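Local coordinates for protein peroxinectin A (Dictyostelium discoideum, PDB 6ERC) that oxidises phenolic donors and small anions such as iodide and thiocyanate with hydrogen peroxide, using a bound haem, as a secreted peroxidase, at residues F78-N82 / I150-V154; G191-D195 / Y207-R213; S222-L226 / V341-I345. All coordinates share one frame; numbering follows the deposited sequence.

In the fold
The three contacts follow one another along the chain, each closing before the next opens. Interaction 1 joins the end of helix 70-80 to the start of helix 153-156; interaction 2 lies within the loop leading from strand 182-184 to helix 218-241; interaction 3 sets that helix against helix 342-350. Centres of interactions 1 and 2 are about 13 Å apart, and interaction 3 is about 17 Å from either. Interactions 1 and 2 meet beside the haem, where H81 CD2 is 3.2 Å from R213 NE, bringing together two residues predicted to be catalytic. H224 of interaction 3 touches F78, V154 and V209, so the three contacts are in direct touch through H224.

Interaction 1 (F78-N82 / I150-V154); sequences FLIHN and IDGNV. With NA (sodium ion), chain K; HEM (protoporphyrin IX containing Fe), chain F.
The backbone O of N82 and the side-chain OD1 of N153 grip the same sodium ion, each atom 2.4 Å from it. D151 OD1 is the third ligand from these segments, at 2.5 Å, and the carbonyl oxygens of G147 and Y149 complete the five protein ligands. N153 OD1 and N82 O come close because they share the cation, not because they are hydrogen-bonded to each other. The other end of the N153 amide is also used: ND2 gives a weak bond of 3.3 Å to H81 O. CG of N153 stands between its backbone N and carbonyl carbon (chi1 70°), a setting that turns the amide back towards the carbonyls of H81 and N82. The ion thus ties the C-terminal part of the 78-82 segment to the start of helix 153-156, with G152 at the N-cap position. A metal site next to the distal histidine recurs in animal haem peroxidases, where mammalian members hold calcium; here the neighbouring H81 is the predicted proton acceptor. The N82 side chain folds back along its own segment, ND2 donating to F78 O at 3.0 Å from a direction tilted 32° out of the carbonyl plane. An alanine here could still offer its backbone O to sodium, but the change would probably leave F78 O without this amide donor and open a gap beside V154. V154 CG1 rests against that amide, 3.3 Å from N82 OD1, while CG2 turns to the F78 ring, 3.5 Å from CE1. Farther along, the methyl ends L79 CD1 and I150 CD1 touch at 3.8 Å. Helices 218-241 and 247-275 cover the F78 and L79 sides respectively, and I80 leaves the contact to pack on the haem methyl CMD.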
# COMPACT_ATOMS: atom_id res chain seq x y z
N PHE A 78 -4.39 2.45 -0.03
CA PHE A 78 -4.71 3.04 -1.32
C PHE A 78 -3.52 3.78 -1.90
O PHE A 78 -3.32 3.78 -3.12
CB PHE A 78 -5.90 3.99 -1.17
CG PHE A 78 -6.36 4.59 -2.46
CD1 PHE A 78 -7.26 3.92 -3.27
CD2 PHE A 78 -5.90 5.83 -2.87
CE1 PHE A 78 -7.69 4.48 -4.46
CE2 PHE A 78 -6.32 6.39 -4.05
CZ PHE A 78 -7.22 5.71 -4.85
N LEU A 79 -2.70 4.39 -1.05
CA LEU A 79 -1.55 5.15 -1.53
C LEU A 79 -0.48 4.24 -2.11
O LEU A 79 0.08 4.52 -3.17
CB LEU A 79 -0.98 6.00 -0.39
CG LEU A 79 0.30 6.79 -0.68
CD1 LEU A 79 0.16 7.65 -1.93
CD2 LEU A 79 0.64 7.66 0.52
N ILE A 80 -0.16 3.13 -1.42
CA ILE A 80 0.90 2.25 -1.91
C ILE A 80 0.50 1.62 -3.23
O ILE A 80 1.36 1.37 -4.09
CB ILE A 80 1.26 1.18 -0.86
CG1 ILE A 80 2.46 0.36 -1.34
CG2 ILE A 80 0.08 0.26 -0.58
CD1 ILE A 80 3.76 1.14 -1.31
N HIS A 81 -0.78 1.33 -3.42
CA HIS A 81 -1.23 0.79 -4.70
C HIS A 81 -1.08 1.80 -5.84
O HIS A 81 -1.28 1.42 -7.00
CB HIS A 81 -2.69 0.33 -4.59
CG HIS A 81 -2.88 -0.84 -3.69
ND1 HIS A 81 -4.12 -1.30 -3.30
CD2 HIS A 81 -1.98 -1.67 -3.09
CE1 HIS A 81 -3.99 -2.34 -2.51
NE2 HIS A 81 -2.70 -2.59 -2.36
N ASN A 82 -0.74 3.05 -5.54
CA ASN A 82 -0.37 4.03 -6.55
C ASN A 82 1.12 4.05 -6.84
O ASN A 82 1.56 4.83 -7.70
CB ASN A 82 -0.80 5.44 -6.12
CG ASN A 82 -2.24 5.75 -6.48
OD1 ASN A 82 -2.54 6.15 -7.61
ND2 ASN A 82 -3.14 5.58 -5.52
N ILE A 150 2.77 8.86 -8.30
CA ILE A 150 1.38 8.95 -7.88
C ILE A 150 0.61 9.54 -9.05
O ILE A 150 0.54 10.77 -9.21
CB ILE A 150 1.22 9.79 -6.60
CG1 ILE A 150 1.97 9.12 -5.44
CG2 ILE A 150 -0.25 9.96 -6.24
CD1 ILE A 150 2.12 9.98 -4.21
N ASP A 151 0.03 8.68 -9.89
CA ASP A 151 -0.50 9.08 -11.19
C ASP A 151 -1.89 8.52 -11.44
O ASP A 151 -2.33 8.45 -12.60
CB ASP A 151 0.46 8.65 -12.30
CG ASP A 151 0.73 7.15 -12.29
OD1 ASP A 151 0.22 6.44 -11.40
OD2 ASP A 151 1.47 6.68 -13.19
N GLY A 152 -2.60 8.11 -10.39
CA GLY A 152 -3.96 7.63 -10.55
C GLY A 152 -4.09 6.30 -11.25
O GLY A 152 -5.21 5.92 -11.61
N ASN A 153 -2.99 5.57 -11.46
CA ASN A 153 -3.06 4.25 -12.08
C ASN A 153 -4.07 3.37 -11.36
O ASN A 153 -4.64 2.45 -11.96
CB ASN A 153 -1.69 3.59 -12.07
CG ASN A 153 -1.24 3.19 -10.67
OD1 ASN A 153 -0.61 3.97 -9.96
ND2 ASN A 153 -1.57 1.97 -10.27
N VAL A 154 -4.29 3.62 -10.07
CA VAL A 154 -5.27 2.86 -9.30
C VAL A 154 -6.66 2.96 -9.93
O VAL A 154 -7.45 2.02 -9.83
CB VAL A 154 -5.28 3.35 -7.84
CG1 VAL A 154 -5.60 4.84 -7.77
CG2 VAL A 154 -6.26 2.54 -7.01
NA NA K . 1.64 4.88 -10.13
CHA HEM F . 1.75 -5.67 0.52
CHB HEM F . -2.49 -7.24 2.23
CHC HEM F . -3.13 -2.99 4.51
CHD HEM F . 1.24 -1.53 2.99
C1A HEM F . 0.69 -6.48 0.84
C2A HEM F . 0.57 -7.88 0.51
C3A HEM F . -0.60 -8.32 0.98
C4A HEM F . -1.26 -7.21 1.62
CMA HEM F . -1.18 -9.75 0.85
CAA HEM F . 1.63 -8.68 -0.25
CBA HEM F . 2.20 -9.69 0.73
CGA HEM F . 3.58 -10.11 0.30
O1A HEM F . 4.50 -9.25 0.25
O2A HEM F . 3.77 -11.32 -0.00
C1B HEM F . -3.03 -6.22 2.97
C2B HEM F . -4.32 -6.25 3.61
C3B HEM F . -4.51 -5.08 4.24
C4B HEM F . -3.33 -4.27 4.02
CMB HEM F . -5.26 -7.47 3.52
CAB HEM F . -5.71 -4.59 5.08
CBB HEM F . -6.77 -5.36 5.36
C1C HEM F . -2.00 -2.22 4.31
C2C HEM F . -1.77 -0.89 4.83
C3C HEM F . -0.55 -0.48 4.41
C4C HEM F . 0.00 -1.55 3.61
CMC HEM F . -2.80 -0.17 5.72
CAC HEM F . 0.26 0.82 4.63
CBC HEM F . -0.14 1.89 5.33
C1D HEM F . 1.73 -2.50 2.16
C2D HEM F . 2.95 -2.41 1.39
C3D HEM F . 3.09 -3.56 0.72
C4D HEM F . 1.96 -4.41 1.03
CMD HEM F . 3.91 -1.20 1.39
CAD HEM F . 4.21 -3.96 -0.26
CBD HEM F . 3.86 -3.27 -1.57
CGD HEM F . 4.29 -4.11 -2.75
O1D HEM F . 3.50 -5.01 -3.16
O2D HEM F . 5.39 -3.89 -3.31
NA HEM F . -0.45 -6.10 1.52
NB HEM F . -2.45 -4.99 3.24
NC HEM F . -0.90 -2.59 3.57
ND HEM F . 1.16 -3.73 1.91
FE HEM F . -0.65 -4.33 2.52

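Interaction 2 (G191-D195 / Y207-R213); sequences GVPMD and YSVGERR. With HEM (protoporphyrin IX containing Fe), chain F.
D195 and R212 are joined twice, backbone to backbone and side chain to side chain. In the first bond D195 N donates to R212 O at 2.9 Å. In the second, R212 NE forms a salt bridge to D195 OD1 at 3.1 Å; the oxygen is met from the syn side but tilted out of the carboxylate plane, with the two flat groups turned 62° apart. A further hydrogen bond leaves the contact for the haem: R213 NH1 donates to propionate oxygen O1D at 3.2 Å. R213 is the predicted transition-state stabiliser, and its backbone directly follows the paired R212.

Sulfur and apolar contacts centre on M194. Its chi2 (-56°) turns SD back towards V209 N, which makes a weak hydrogen bond to it at 3.5 Å, and chi3 (-64°) swings the methyl CE in among the carbonyl oxygens of Y207, E211 and R212, where it also touches V209 CG2. V192 CG1 packs on S208 CB, and P193 CG lies by the R212 guanidinium, 3.6 Å from NH1.

Both segments belong to the irregular connection between strand 182-184 and helix 218-241. V192 leans on helix 160-166, Y207 and V209 on helix 218-241, and E211 on helix 153-156.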
# COMPACT_ATOMS: atom_id res chain seq x y z
N GLY A 191 -10.52 -7.07 -20.57
CA GLY A 191 -9.19 -6.51 -20.56
C GLY A 191 -8.71 -5.98 -19.23
O GLY A 191 -7.59 -5.48 -19.15
N VAL A 192 -9.52 -6.08 -18.17
CA VAL A 192 -9.14 -5.58 -16.86
C VAL A 192 -8.96 -6.76 -15.91
O VAL A 192 -9.90 -7.11 -15.18
CB VAL A 192 -10.17 -4.58 -16.31
CG1 VAL A 192 -9.70 -3.99 -14.99
CG2 VAL A 192 -10.43 -3.48 -17.33
N PRO A 193 -7.79 -7.39 -15.87
CA PRO A 193 -7.60 -8.54 -14.97
C PRO A 193 -7.58 -8.09 -13.51
O PRO A 193 -6.78 -7.24 -13.12
CB PRO A 193 -6.24 -9.10 -15.40
CG PRO A 193 -5.52 -7.93 -15.97
CD PRO A 193 -6.57 -7.08 -16.63
N MET A 194 -8.47 -8.68 -12.71
CA MET A 194 -8.58 -8.36 -11.29
C MET A 194 -8.12 -9.54 -10.46
O MET A 194 -8.35 -10.70 -10.82
CB MET A 194 -10.02 -7.99 -10.93
CG MET A 194 -10.55 -6.76 -11.66
SD MET A 194 -9.52 -5.29 -11.42
CE MET A 194 -9.68 -5.03 -9.66
N ASP A 195 -7.48 -9.24 -9.33
CA ASP A 195 -6.99 -10.29 -8.44
C ASP A 195 -8.13 -10.93 -7.67
O ASP A 195 -9.14 -10.29 -7.34
CB ASP A 195 -5.96 -9.72 -7.46
CG ASP A 195 -4.58 -9.59 -8.08
OD1 ASP A 195 -4.40 -9.99 -9.25
OD2 ASP A 195 -3.66 -9.10 -7.38
N TYR A 207 -15.28 -6.24 -8.70
CA TYR A 207 -15.33 -4.96 -9.39
C TYR A 207 -14.05 -4.75 -10.19
O TYR A 207 -12.95 -5.12 -9.75
CB TYR A 207 -15.53 -3.83 -8.39
CG TYR A 207 -16.88 -3.87 -7.70
CD1 TYR A 207 -18.01 -3.36 -8.33
CD2 TYR A 207 -17.02 -4.43 -6.44
CE1 TYR A 207 -19.24 -3.40 -7.71
CE2 TYR A 207 -18.25 -4.47 -5.81
CZ TYR A 207 -19.36 -3.96 -6.46
OH TYR A 207 -20.59 -4.00 -5.84
N SER A 208 -14.19 -4.15 -11.37
CA SER A 208 -13.08 -3.93 -12.28
C SER A 208 -12.58 -2.49 -12.12
O SER A 208 -13.26 -1.54 -12.54
CB SER A 208 -13.51 -4.20 -13.72
OG SER A 208 -14.04 -5.51 -13.85
N VAL A 209 -11.41 -2.33 -11.51
CA VAL A 209 -10.79 -1.03 -11.29
C VAL A 209 -9.35 -1.08 -11.78
O VAL A 209 -8.81 -2.13 -12.10
CB VAL A 209 -10.85 -0.60 -9.81
CG1 VAL A 209 -12.30 -0.40 -9.37
CG2 VAL A 209 -10.15 -1.62 -8.92
N GLY A 210 -8.73 0.10 -11.82
CA GLY A 210 -7.41 0.26 -12.42
C GLY A 210 -6.29 -0.48 -11.73
O GLY A 210 -5.17 -0.48 -12.25
N GLU A 211 -6.54 -1.08 -10.57
CA GLU A 211 -5.50 -1.76 -9.80
C GLU A 211 -5.94 -3.18 -9.49
O GLU A 211 -7.03 -3.39 -8.94
CB GLU A 211 -5.20 -0.98 -8.51
CG GLU A 211 -3.72 -0.87 -8.18
CD GLU A 211 -3.21 -2.09 -7.43
OE1 GLU A 211 -3.97 -2.62 -6.60
OE2 GLU A 211 -2.05 -2.50 -7.67
N ARG A 212 -5.09 -4.15 -9.83
CA ARG A 212 -5.46 -5.57 -9.74
C ARG A 212 -6.05 -5.91 -8.37
O ARG A 212 -7.10 -6.55 -8.28
CB ARG A 212 -4.24 -6.45 -10.02
CG ARG A 212 -3.64 -6.31 -11.41
CD ARG A 212 -2.42 -7.22 -11.57
NE ARG A 212 -2.77 -8.64 -11.57
CZ ARG A 212 -2.93 -9.39 -12.67
NH1 ARG A 212 -2.76 -8.87 -13.88
NH2 ARG A 212 -3.26 -10.67 -12.55
N ARG A 213 -5.36 -5.51 -7.31
CA ARG A 213 -5.77 -5.86 -5.94
C ARG A 213 -6.69 -4.81 -5.34
O ARG A 213 -6.60 -4.49 -4.14
CB ARG A 213 -4.53 -6.08 -5.08
CG ARG A 213 -3.53 -4.94 -5.11
CD ARG A 213 -2.22 -5.27 -4.42
NE ARG A 213 -1.18 -4.30 -4.77
CZ ARG A 213 0.01 -4.22 -4.19
NH1 ARG A 213 0.35 -5.05 -3.20
NH2 ARG A 213 0.87 -3.29 -4.59
CHA HEM F . 1.75 -5.67 0.52
CHB HEM F . -2.49 -7.24 2.23
CHC HEM F . -3.13 -2.99 4.51
CHD HEM F . 1.24 -1.53 2.99
C1A HEM F . 0.69 -6.48 0.84
C2A HEM F . 0.57 -7.88 0.51
C3A HEM F . -0.60 -8.32 0.98
C4A HEM F . -1.26 -7.21 1.62
CMA HEM F . -1.18 -9.75 0.85
CAA HEM F . 1.63 -8.68 -0.25
CBA HEM F . 2.20 -9.69 0.73
CGA HEM F . 3.58 -10.11 0.30
O1A HEM F . 4.50 -9.25 0.25
O2A HEM F . 3.77 -11.32 -0.00
C1B HEM F . -3.03 -6.22 2.97
C2B HEM F . -4.32 -6.25 3.61
C3B HEM F . -4.51 -5.08 4.24
C4B HEM F . -3.33 -4.27 4.02
CMB HEM F . -5.26 -7.47 3.52
CAB HEM F . -5.71 -4.59 5.08
CBB HEM F . -6.77 -5.36 5.36
C1C HEM F . -2.00 -2.22 4.31
C2C HEM F . -1.77 -0.89 4.83
C3C HEM F . -0.55 -0.48 4.41
C4C HEM F . 0.00 -1.55 3.61
CMC HEM F . -2.80 -0.17 5.72
CAC HEM F . 0.26 0.82 4.63
CBC HEM F . -0.14 1.89 5.33
C1D HEM F . 1.73 -2.50 2.16
C2D HEM F . 2.95 -2.41 1.39
C3D HEM F . 3.09 -3.56 0.72
C4D HEM F . 1.96 -4.41 1.03
CMD HEM F . 3.91 -1.20 1.39
CAD HEM F . 4.21 -3.96 -0.26
CBD HEM F . 3.86 -3.27 -1.57
CGD HEM F . 4.29 -4.11 -2.75
O1D HEM F . 3.50 -5.01 -3.16
O2D HEM F . 5.39 -3.89 -3.31
NA HEM F . -0.45 -6.10 1.52
NB HEM F . -2.45 -4.99 3.24
NC HEM F . -0.90 -2.59 3.57
ND HEM F . 1.16 -3.73 1.91
FE HEM F . -0.65 -4.33 2.52

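Interaction 3 (S222-L226 / V341-I345); sequences SIHTL and VEPLI
Two helices of the mainly alpha-helical peroxidase fold meet here, an early turn of helix 218-241 carrying S222, T225 and L226 against the beginning of helix 342-350, with V341 at its head followed by L344 and I345. Both trios have i, i+3, i+4 spacing, which puts S222, T225 and L226 on one helical face, and all six side chains set out toward the other segment. The nearest approach of the backbones is between S222 and V341, whose CA atoms are 5.6 Å apart. V341 fits among all three residues of the facing trio: its CB lies 3.7 Å from S222 OG, CG1 is 3.9 Å from T225 CG2, and CG2 meets L226 CD2 at 3.8 Å. Here the valine and leucine side chains slide past one another in opposite directions. A second apolar junction lies where L226 and I345 reach tip to tip, their CD1 atoms 3.9 Å apart. I345 turns at chi2 (-64°), which carries CD1 across to S222 CB as well, at 3.8 Å. On the other side of the serine, OG is approached by L344 CD1 at 3.4 Å. No hydrogen bond links the segments; the hydroxyls are served within their own helix instead, T225 OG1 by L221 O and S222 OG, weakly, by P218 O. A salt bridge between E342 and R229 adds a polar tie between the same two helices. L226 and I345 both continue onto I494 of helix 490-497, making a three-helix junction, while I223 turns away to helix 70-80. One small residue, S222, sits where the backbones come closest, and aliphatic branches fill in around it, as in ordinary helix-helix packing inside a mainly helical peroxidase fold.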
# COMPACT_ATOMS: atom_id res chain seq x y z
N SER A 222 -14.22 1.25 -1.45
CA SER A 222 -14.99 2.46 -1.20
C SER A 222 -14.21 3.70 -1.65
O SER A 222 -14.78 4.61 -2.26
CB SER A 222 -15.35 2.57 0.27
OG SER A 222 -16.33 1.60 0.61
N ILE A 223 -12.91 3.74 -1.35
CA ILE A 223 -12.10 4.87 -1.82
C ILE A 223 -12.08 4.90 -3.34
O ILE A 223 -12.20 5.97 -3.95
CB ILE A 223 -10.68 4.80 -1.22
CG1 ILE A 223 -10.74 4.96 0.30
CG2 ILE A 223 -9.80 5.88 -1.84
CD1 ILE A 223 -9.40 4.81 1.01
N HIS A 224 -11.92 3.74 -3.97
CA HIS A 224 -12.02 3.69 -5.43
C HIS A 224 -13.33 4.30 -5.90
O HIS A 224 -13.35 5.11 -6.84
CB HIS A 224 -11.91 2.24 -5.92
CG HIS A 224 -10.53 1.68 -5.85
ND1 HIS A 224 -9.89 1.43 -4.65
CD2 HIS A 224 -9.67 1.30 -6.82
CE1 HIS A 224 -8.69 0.93 -4.90
NE2 HIS A 224 -8.53 0.84 -6.21
N THR A 225 -14.43 3.94 -5.26
CA THR A 225 -15.75 4.39 -5.70
C THR A 225 -15.86 5.90 -5.64
O THR A 225 -16.29 6.54 -6.61
CB THR A 225 -16.83 3.72 -4.85
OG1 THR A 225 -16.70 2.30 -4.94
CG2 THR A 225 -18.22 4.13 -5.32
N LEU A 226 -15.49 6.50 -4.51
CA LEU A 226 -15.72 7.93 -4.33
C LEU A 226 -14.91 8.75 -5.32
O LEU A 226 -15.40 9.75 -5.86
CB LEU A 226 -15.38 8.34 -2.89
CG LEU A 226 -16.17 7.67 -1.76
CD1 LEU A 226 -15.90 8.37 -0.44
CD2 LEU A 226 -17.66 7.63 -2.04
N VAL A 341 -21.57 2.34 -0.31
CA VAL A 341 -20.32 2.66 0.38
C VAL A 341 -20.55 3.49 1.64
O VAL A 341 -19.69 3.49 2.53
CB VAL A 341 -19.35 3.42 -0.54
CG1 VAL A 341 -19.01 2.60 -1.77
CG2 VAL A 341 -19.93 4.78 -0.95
N GLU A 342 -21.67 4.19 1.75
CA GLU A 342 -21.87 5.10 2.88
C GLU A 342 -21.74 4.41 4.22
O GLU A 342 -21.08 4.96 5.11
CB GLU A 342 -23.24 5.80 2.75
CG GLU A 342 -23.29 6.89 1.69
CD GLU A 342 -23.35 6.34 0.28
OE1 GLU A 342 -23.63 5.13 0.11
OE2 GLU A 342 -23.12 7.12 -0.67
N PRO A 343 -22.33 3.23 4.45
CA PRO A 343 -22.17 2.59 5.77
C PRO A 343 -20.73 2.28 6.12
O PRO A 343 -20.34 2.37 7.29
CB PRO A 343 -23.02 1.32 5.65
CG PRO A 343 -23.97 1.60 4.54
CD PRO A 343 -23.23 2.47 3.58
N LEU A 344 -19.92 1.89 5.14
CA LEU A 344 -18.50 1.68 5.39
C LEU A 344 -17.80 2.99 5.74
O LEU A 344 -17.10 3.07 6.76
CB LEU A 344 -17.84 1.04 4.16
CG LEU A 344 -18.15 -0.43 3.93
CD1 LEU A 344 -17.77 -0.82 2.51
CD2 LEU A 344 -17.40 -1.30 4.94
N ILE A 345 -17.99 4.02 4.91
CA ILE A 345 -17.32 5.29 5.15
C ILE A 345 -17.57 5.77 6.57
O ILE A 345 -16.65 6.23 7.26
CB ILE A 345 -17.78 6.34 4.12
CG1 ILE A 345 -17.49 5.88 2.68
CG2 ILE A 345 -17.10 7.69 4.39
CD1 ILE A 345 -16.03 5.71 2.35